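Local coordinates for citrate lyase subunit beta-like protein (Mycobacterium tuberculosis H37Rv, PDB 6CHU) that acts as an essential bifunctional, magnesium-dependent lyase in itaconate dissimilation and leucine catabolism, working as a homotrimer of TIM-barrel subunits, at the interface of chains A and B. Sequence-based numbering; all coordinates share one arbitrary frame. Chains: chain A/B, Citrate lyase subunit beta-like protein.

Contact 1: the interface of chains A and B. Residues chain A 263, 266-267; chain B 145-146, 148-149, 153.
A:His267 makes the polar link of this patch, in which the last modelled helix, 262-272, of chain A lies against helix 144-151 of chain B, at a subunit boundary of the homotrimeric TIM-barrel lyase. Its ring nitrogen NE2 donates to the backbone carbonyl B:Glu145 O, with A:His267 NE2 and that oxygen 2.9 Å apart. The bond is bent, 134° at the hydrogen, and the oxygen sits out of the imidazole plane. With CG anti to the carbonyl carbon (chi1 -61°), the ring folds back past A:Pro263 O, one turn earlier, and turns its NE2 edge to chain B. B:Ala149 N lies in the plane of the ring at that same edge.

The remaining contacts are van der Waals. A:His267 CD2 packs on B:Ala149 CA at 3.8 Å, while the CG2 methyl of B:Ile148 approaches A:His267 NE2 at 3.6 Å. A:Thr266 CB comes to 4.0 Å from B:Ala149 CB. One turn earlier, the pyrrolidine ring of A:Pro263 crosses B:Asp146 obliquely, its CB 3.6 Å from B:Asp146 CA, and A:Pro263 CG rests on B:Glu145 CB at 3.7 Å.

B:Asp146 is a magnesium ligand, so chain A reaches the rim of chain B's active site and may help to cover it. The three chain A residues are poorly ordered, so their contacts are less certain than the rest. Within chain A, the carbonyl oxygen A:Pro263 O stands 3.2 Å above the plane of the A:His267 ring, displaced toward its rim.

Contact 2: the interface of chains A and B. Residues chain A 205, 207-209; chain B 148, 153-155, 164.
The guanidinium of B:Arg164 takes the methyl A:Ala208 CB over the centre of one face, 3.5 Å above its plane; A:Asp205 CG and a water lie in plane at its edge. Both chains belong to the HpcH/HpaI aldolase family, and here the end of helix 196-209 in chain A meets the loop after helix 144-151 in chain B.

B:Arg164 NH1 forms a salt bridge with A:Asp205 OD1 at 3.2 Å, but the planes of carboxylate and guanidinium stand 70° apart and the hydrogen bond is weak. B:Arg164 NH1 also reaches the water at 2.8 Å, and the water in turn meets the carbonyl A:Asp205 O. On its own chain, B:Arg164 NE donates to the hydroxyl B:Ser155 OG at 3.0 Å, which steadies the head group over the alanine. The arginine runs extended from CG to NE (chi2 177°), laying B:Arg164 CD beside A:Val209 CG1 at 3.6 Å.

Near the helix C-terminus, A:Ala208 O accepts from two backbone amides on opposite faces of its carbonyl plane. B:Ser154 N is 2.7 Å from A:Ala208 O, well above that plane; B:Ser155 N, 3.3 Å from A:Ala208 O, is less tilted and gives a nearly straight bond, 169° at the hydrogen. The B:Ile148 CD1 methyl packs against A:Val209 CA at 4.0 Å.

Contact 3: the interface of chains A and B. Residues chain A 168, 172; chain B 158, 165.
Helix 165-180 of chain A meets the start of the same helix in chain B, where the preceding loop contributes B:Arg158. The two copies use different residues: A:Arg168, in the first turn, grips B:Asp165, the opening residue of the partner helix.

The side chains cross at about a right angle, with guanidinium and carboxylate planes 49° apart. A:Arg168 NH2 donates to B:Asp165 OD1 at 2.9 Å with 149° at the hydrogen, using the syn lone pair of that oxygen. The second carboxylate oxygen, B:Asp165 OD2, stands 2.8 Å from A:Arg168 NE; this is a salt-bridge contact, but the N-H points elsewhere, so charge rather than a paired hydrogen bond holds that side. A bend at chi3 (82°) in the arginine turns the NE and NH2 side of its head group toward the carboxylate, while A:Arg168 CG passes 3.6 Å from B:Asp165 OD2.

From within chain B, B:Arg158 NH2 approaches B:Asp165 OD1 at 3.3 Å as a salt bridge with a weak hydrogen bond, though this side chain is poorly ordered. Both arginines, one from each subunit, approach B:Asp165 OD1, which would probably favour the carboxylate's negative charge. A:Ser172, one turn beyond A:Arg168, places A:Ser172 OG 3.7 Å from the backbone carbon B:Asp165 C.

In the fold, B:Asp165 stands at the N-terminus of helix 165-180, on the barrel's outer side facing the neighbouring subunit.

Contact 1: the interface of chains A and B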
loop_
_atom_site.group_PDB
_atom_site.type_symbol
_atom_site.label_atom_id
_atom_site.label_comp_id
_atom_site.label_asym_id
_atom_site.label_seq_id
_atom_site.Cartn_x
_atom_site.Cartn_y
_atom_site.Cartn_z
ATOM N N PRO A 263 21.293 6.895 9.382
ATOM C CA PRO A 263 19.888 7.094 9.786
ATOM C C PRO A 263 19.589 6.678 11.220
ATOM O O PRO A 263 18.718 7.287 11.854
ATOM C CB PRO A 263 19.107 6.243 8.777
ATOM C CG PRO A 263 20.095 5.264 8.243
ATOM C CD PRO A 263 21.399 5.985 8.224
ATOM N N THR A 266 20.161 9.493 13.397
ATOM C CA THR A 266 19.062 10.445 13.282
ATOM C C THR A 266 17.876 10.017 14.141
ATOM O O THR A 266 17.212 10.859 14.757
ATOM C CB THR A 266 18.640 10.596 11.820
ATOM O OG1 THR A 266 19.786 10.922 11.027
ATOM C CG2 THR A 266 17.597 11.700 11.674
ATOM N N HIS A 267 17.600 8.708 14.192
ATOM C CA HIS A 267 16.575 8.199 15.099
ATOM C C HIS A 267 16.868 8.610 16.534
ATOM O O HIS A 267 15.966 9.044 17.260
ATOM C CB HIS A 267 16.483 6.676 15.003
ATOM C CG HIS A 267 16.118 6.173 13.638
ATOM N ND1 HIS A 267 16.268 4.852 13.268
ATOM C CD2 HIS A 267 15.607 6.810 12.559
ATOM C CE1 HIS A 267 15.867 4.701 12.017
ATOM N NE2 HIS A 267 15.462 5.873 11.565
ATOM N N GLU B 145 15.676 2.193 7.566
ATOM C CA GLU B 145 16.133 3.154 8.568
ATOM C C GLU B 145 16.123 4.582 8.032
ATOM O O GLU B 145 15.688 5.502 8.736
ATOM C CB GLU B 145 17.515 2.770 9.082
ATOM C CG GLU B 145 17.466 1.545 9.971
ATOM C CD GLU B 145 17.309 0.253 9.185
ATOM O OE1 GLU B 145 17.593 0.255 7.961
ATOM O OE2 GLU B 145 16.902 -0.763 9.796
ATOM N N ASP B 146 16.619 4.797 6.805
ATOM C CA ASP B 146 16.532 6.133 6.208
ATOM C C ASP B 146 15.082 6.523 5.931
ATOM O O ASP B 146 14.730 7.709 6.026
ATOM C CB ASP B 146 17.359 6.221 4.915
ATOM C CG ASP B 146 18.788 6.718 5.152
ATOM O OD1 ASP B 146 18.970 7.682 5.930
ATOM O OD2 ASP B 146 19.736 6.152 4.544
ATOM N N ILE B 148 12.443 5.805 7.843
ATOM C CA ILE B 148 11.918 6.314 9.105
ATOM C C ILE B 148 12.599 7.618 9.486
ATOM O O ILE B 148 11.962 8.533 10.021
ATOM C CB ILE B 148 12.079 5.253 10.210
ATOM C CG1 ILE B 148 11.201 4.041 9.902
ATOM C CG2 ILE B 148 11.814 5.864 11.609
ATOM C CD1 ILE B 148 9.729 4.310 9.970
ATOM N N ALA B 149 13.912 7.716 9.253
ATOM C CA ALA B 149 14.618 8.936 9.630
ATOM C C ALA B 149 14.052 10.135 8.881
ATOM O O ALA B 149 13.752 11.173 9.482
ATOM C CB ALA B 149 16.111 8.792 9.348
ATOM N N GLY B 153 10.553 9.915 12.123
ATOM C CA GLY B 153 10.275 8.967 13.178
ATOM C C GLY B 153 11.537 8.535 13.901
ATOM O O GLY B 153 12.621 9.095 13.720
#

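Contact 2: the interface of chains A and B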
loop_
_atom_site.group_PDB
_atom_site.type_symbol
_atom_site.label_atom_id
_atom_site.label_comp_id
_atom_site.label_asym_id
_atom_site.label_seq_id
_atom_site.Cartn_x
_atom_site.Cartn_y
_atom_site.Cartn_z
ATOM N N ASP A 205 2.999 4.217 18.254
ATOM C CA ASP A 205 3.224 3.721 16.899
ATOM C C ASP A 205 3.307 4.871 15.903
ATOM O O ASP A 205 4.178 4.889 15.024
ATOM C CB ASP A 205 2.091 2.778 16.496
ATOM C CG ASP A 205 2.268 1.361 17.012
ATOM O OD1 ASP A 205 3.226 1.095 17.776
ATOM O OD2 ASP A 205 1.432 0.502 16.635
ATOM N N ALA A 207 4.016 8.129 16.424
ATOM C CA ALA A 207 5.204 8.950 16.632
ATOM C C ALA A 207 6.461 8.235 16.152
ATOM O O ALA A 207 7.394 8.869 15.637
ATOM C CB ALA A 207 5.332 9.320 18.114
ATOM N N ALA A 208 6.508 6.915 16.315
ATOM C CA ALA A 208 7.707 6.169 15.947
ATOM C C ALA A 208 7.972 6.209 14.445
ATOM O O ALA A 208 9.133 6.130 14.031
ATOM C CB ALA A 208 7.582 4.721 16.419
ATOM N N VAL A 209 6.924 6.292 13.617
ATOM C CA VAL A 209 7.094 6.304 12.159
ATOM C C VAL A 209 7.051 7.707 11.574
ATOM O O VAL A 209 7.200 7.864 10.352
ATOM C CB VAL A 209 6.053 5.410 11.452
ATOM C CG1 VAL A 209 6.176 3.963 11.955
ATOM C CG2 VAL A 209 4.620 5.954 11.625
ATOM N N ILE B 148 12.443 5.805 7.843
ATOM C CA ILE B 148 11.918 6.314 9.105
ATOM C C ILE B 148 12.599 7.618 9.486
ATOM O O ILE B 148 11.962 8.533 10.021
ATOM C CB ILE B 148 12.079 5.253 10.210
ATOM C CG1 ILE B 148 11.201 4.041 9.902
ATOM C CG2 ILE B 148 11.814 5.864 11.609
ATOM C CD1 ILE B 148 9.729 4.310 9.970
ATOM N N GLY B 153 10.553 9.915 12.123
ATOM C CA GLY B 153 10.275 8.967 13.178
ATOM C C GLY B 153 11.537 8.535 13.901
ATOM O O GLY B 153 12.621 9.095 13.720
ATOM N N SER B 154 11.387 7.490 14.719
ATOM C CA SER B 154 12.450 7.078 15.629
ATOM C C SER B 154 12.761 5.585 15.619
ATOM O O SER B 154 13.766 5.189 16.220
ATOM C CB SER B 154 12.109 7.492 17.067
ATOM O OG SER B 154 10.861 6.953 17.458
ATOM N N SER B 155 11.941 4.746 14.987
ATOM C CA SER B 155 12.289 3.336 14.861
ATOM C C SER B 155 11.489 2.708 13.731
ATOM O O SER B 155 10.330 3.065 13.502
ATOM C CB SER B 155 12.056 2.565 16.167
ATOM O OG SER B 155 10.697 2.538 16.522
ATOM N N ARG B 164 7.487 -1.983 11.368
ATOM C CA ARG B 164 6.285 -1.175 11.523
ATOM C C ARG B 164 5.572 -1.067 10.172
ATOM O O ARG B 164 6.133 -1.378 9.122
ATOM C CB ARG B 164 6.631 0.201 12.092
ATOM C CG ARG B 164 7.184 0.124 13.530
ATOM C CD ARG B 164 7.609 1.481 14.071
ATOM N NE ARG B 164 8.227 1.336 15.401
ATOM C CZ ARG B 164 7.555 1.161 16.532
ATOM N NH1 ARG B 164 6.223 1.112 16.540
ATOM N NH2 ARG B 164 8.216 1.025 17.678
HETATM O O HOH W 1 4.399 1.874 14.503
#

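Contact 3: the interface of chains A and B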
loop_
_atom_site.group_PDB
_atom_site.type_symbol
_atom_site.label_atom_id
_atom_site.label_comp_id
_atom_site.label_asym_id
_atom_site.label_seq_id
_atom_site.Cartn_x
_atom_site.Cartn_y
_atom_site.Cartn_z
ATOM N N ARG A 168 -4.921 0.156 7.801
ATOM C CA ARG A 168 -3.470 0.279 7.889
ATOM C C ARG A 168 -2.880 0.757 6.571
ATOM O O ARG A 168 -1.942 1.563 6.557
ATOM C CB ARG A 168 -2.855 -1.058 8.295
ATOM C CG ARG A 168 -3.370 -1.551 9.632
ATOM C CD ARG A 168 -3.077 -3.039 9.810
ATOM N NE ARG A 168 -1.718 -3.309 10.256
ATOM C CZ ARG A 168 -1.414 -3.804 11.455
ATOM N NH1 ARG A 168 -2.377 -4.082 12.324
ATOM N NH2 ARG A 168 -0.146 -4.027 11.786
ATOM N N SER A 172 -0.660 4.339 6.091
ATOM C CA SER A 172 0.659 4.458 5.473
ATOM C C SER A 172 0.613 5.325 4.223
ATOM O O SER A 172 1.533 6.118 3.975
ATOM C CB SER A 172 1.214 3.071 5.136
ATOM O OG SER A 172 1.427 2.306 6.314
ATOM N N ARG B 158 8.964 -2.735 15.610
ATOM C CA ARG B 158 8.330 -2.854 16.914
ATOM C C ARG B 158 9.259 -3.577 17.885
ATOM O O ARG B 158 10.356 -4.018 17.533
ATOM C CB ARG B 158 7.010 -3.616 16.816
ATOM C CG ARG B 158 6.071 -3.129 15.758
ATOM C CD ARG B 158 4.730 -3.815 15.904
ATOM N NE ARG B 158 3.861 -3.489 14.782
ATOM C CZ ARG B 158 3.227 -2.329 14.640
ATOM N NH1 ARG B 158 3.364 -1.376 15.555
ATOM N NH2 ARG B 158 2.457 -2.119 13.580
ATOM N N ASP B 165 4.312 -0.620 10.210
ATOM C CA ASP B 165 3.445 -0.753 9.038
ATOM C C ASP B 165 3.950 0.042 7.836
ATOM O O ASP B 165 3.903 -0.455 6.700
ATOM C CB ASP B 165 2.015 -0.336 9.389
ATOM C CG ASP B 165 1.256 -1.417 10.149
ATOM O OD1 ASP B 165 1.816 -2.525 10.346
ATOM O OD2 ASP B 165 0.094 -1.159 10.545
#

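The three contacts follow one another along the A-B interface. The C-alpha centres of contact 1 and contact 2 are about 8 Å apart, those of contact 2 and contact 3 about 9 Å, and those of contact 1 and contact 3 about 15 Å. Contact 1 and contact 2 share B:Ile148 and B:Gly153, so helix 144-151 and its following loop meet two separate helices of chain A. Contact 2 passes into contact 3 through the adjacent residues B:Arg164 and B:Asp165. The interface is not an exact two-fold, so the chains contribute different surfaces; in the homotrimer each subunit would be expected to turn one towards each neighbour.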